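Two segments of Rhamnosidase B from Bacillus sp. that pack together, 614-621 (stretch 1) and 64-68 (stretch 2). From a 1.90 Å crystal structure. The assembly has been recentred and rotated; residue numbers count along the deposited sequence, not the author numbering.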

# COMPACT_ATOMS: atom_id res chain seq x y z
N TYR A 614 9.30 -2.83 18.03
CA TYR A 614 9.19 -3.07 16.59
C TYR A 614 8.12 -2.27 15.85
O TYR A 614 7.00 -2.11 16.33
CB TYR A 614 8.99 -4.58 16.33
CG TYR A 614 10.16 -5.44 16.80
CD1 TYR A 614 10.05 -6.83 16.81
CD2 TYR A 614 11.35 -4.87 17.23
CE1 TYR A 614 11.12 -7.64 17.24
CE2 TYR A 614 12.42 -5.66 17.67
CZ TYR A 614 12.29 -7.04 17.68
OH TYR A 614 13.35 -7.81 18.11
N LEU A 615 8.49 -1.76 14.67
CA LEU A 615 7.59 -0.96 13.84
C LEU A 615 6.43 -1.76 13.27
O LEU A 615 6.57 -2.94 12.97
CB LEU A 615 8.38 -0.30 12.70
CG LEU A 615 8.89 1.12 12.96
CD1 LEU A 615 9.59 1.19 14.31
CD2 LEU A 615 9.82 1.55 11.84
N ASP A 616 5.29 -1.09 13.11
CA ASP A 616 4.08 -1.73 12.59
C ASP A 616 4.08 -1.91 11.07
O ASP A 616 3.22 -2.61 10.52
CB ASP A 616 2.83 -0.97 13.07
CG ASP A 616 2.96 0.54 12.91
OD1 ASP A 616 2.31 1.27 13.70
OD2 ASP A 616 3.69 1.00 12.01
N GLN A 617 5.04 -1.28 10.39
CA GLN A 617 5.22 -1.42 8.95
C GLN A 617 6.71 -1.20 8.68
O GLN A 617 7.33 -0.32 9.27
CB GLN A 617 4.33 -0.44 8.14
CG GLN A 617 3.95 0.87 8.83
CD GLN A 617 5.07 1.89 8.80
OE1 GLN A 617 5.50 2.33 7.74
NE2 GLN A 617 5.53 2.29 9.98
N VAL A 618 7.28 -2.03 7.81
CA VAL A 618 8.71 -1.96 7.50
C VAL A 618 9.04 -2.38 6.06
O VAL A 618 8.21 -3.00 5.39
CB VAL A 618 9.51 -2.91 8.44
CG1 VAL A 618 9.25 -2.56 9.89
CG2 VAL A 618 9.11 -4.37 8.17
N PRO A 619 10.22 -1.99 5.55
CA PRO A 619 11.23 -1.15 6.21
C PRO A 619 10.71 0.26 5.96
O PRO A 619 10.50 0.65 4.81
CB PRO A 619 12.51 -1.46 5.44
CG PRO A 619 12.00 -1.71 4.05
CD PRO A 619 10.75 -2.54 4.28
N SER A 620 10.49 1.02 7.03
CA SER A 620 9.91 2.35 6.88
C SER A 620 10.54 3.49 7.68
O SER A 620 11.20 3.27 8.69
CB SER A 620 8.42 2.27 7.24
OG SER A 620 7.82 3.55 7.28
N ALA A 621 10.29 4.71 7.20
CA ALA A 621 10.80 5.91 7.84
C ALA A 621 9.76 6.44 8.83
O ALA A 621 9.98 7.47 9.47
CB ALA A 621 11.13 6.97 6.80
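Stretch 2, residues 64-68: VRSWP

Stretch 2 (Val64 to Pro68) lies on stretch 1 as one irregular segment against another: neither has regular helix or strand, and no direct hydrogen bond joins them. Backbone approach is best measured at Pro619 and Trp67, whose CA atoms are 5.5 Å apart. These two residues also dominate the buried surface, contributing 102 and 85 Å² of the 287 Å² total.

Pro619 follows a cis peptide bond and directs its CA-to-CB bond toward stretch 2. Its CB sits over one face of the Trp67 indole, 3.6 Å from the centroid of the five-membered ring and 15° off the ring normal, which is the geometry of a CH-pi contact. Trp67 leaves its backbone sideways (chi1 -70°, m), yet the end of its side chain comes nearer. Its CZ2 lies 3.5 Å from Val618 CB, and its CH2, at the ring edge, lies 4.1 Å from Leu615 CD2.

Arg65 extends the contact along the proline ring, with its CG 3.4 Å from Pro619 CD, while Ser66 O lies 3.5 Å from Pro619 CG. A single water supplies a polar link: it accepts from Arg65 NH1 at 3.0 Å and donates to Val618 O at 2.9 Å. Ser620 N, 3.8 Å from Trp67 CH2, is buried here without a polar partner.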

# COMPACT_ATOMS: atom_id res chain seq x y z
N VAL A 64 14.23 -4.90 -4.21
CA VAL A 64 13.11 -5.12 -3.29
C VAL A 64 13.30 -4.09 -2.18
O VAL A 64 14.39 -3.54 -2.03
CB VAL A 64 13.13 -6.55 -2.70
CG1 VAL A 64 12.92 -7.57 -3.82
CG2 VAL A 64 14.45 -6.82 -2.00
N ARG A 65 12.26 -3.82 -1.41
CA ARG A 65 12.39 -2.82 -0.35
C ARG A 65 13.40 -3.27 0.70
O ARG A 65 13.42 -4.44 1.09
CB ARG A 65 11.02 -2.52 0.28
CG ARG A 65 10.38 -3.65 1.06
CD ARG A 65 8.89 -3.37 1.24
NE ARG A 65 8.16 -3.54 -0.02
CZ ARG A 65 6.95 -3.05 -0.27
NH1 ARG A 65 6.32 -2.34 0.66
NH2 ARG A 65 6.37 -3.28 -1.45
N SER A 66 14.24 -2.34 1.14
CA SER A 66 15.28 -2.65 2.11
C SER A 66 15.52 -1.59 3.17
O SER A 66 15.09 -0.44 3.04
CB SER A 66 16.64 -2.84 1.41
OG SER A 66 16.54 -3.49 0.17
N TRP A 67 16.21 -1.99 4.24
CA TRP A 67 16.65 -1.06 5.27
C TRP A 67 18.01 -0.75 4.63
O TRP A 67 18.72 -1.67 4.23
CB TRP A 67 16.90 -1.76 6.62
CG TRP A 67 15.69 -2.26 7.34
CD1 TRP A 67 15.29 -3.56 7.46
CD2 TRP A 67 14.76 -1.48 8.10
NE1 TRP A 67 14.16 -3.64 8.24
CE2 TRP A 67 13.81 -2.38 8.65
CE3 TRP A 67 14.62 -0.11 8.36
CZ2 TRP A 67 12.75 -1.96 9.45
CZ3 TRP A 67 13.56 0.31 9.16
CH2 TRP A 67 12.64 -0.61 9.70
N PRO A 68 18.36 0.53 4.49
CA PRO A 68 19.66 0.84 3.88
C PRO A 68 20.85 0.06 4.44
O PRO A 68 21.82 -0.21 3.72
CB PRO A 68 19.78 2.34 4.10
CG PRO A 68 18.36 2.79 3.94
CD PRO A 68 17.59 1.76 4.75
O HOH W 1 6.90 -1.26 3.41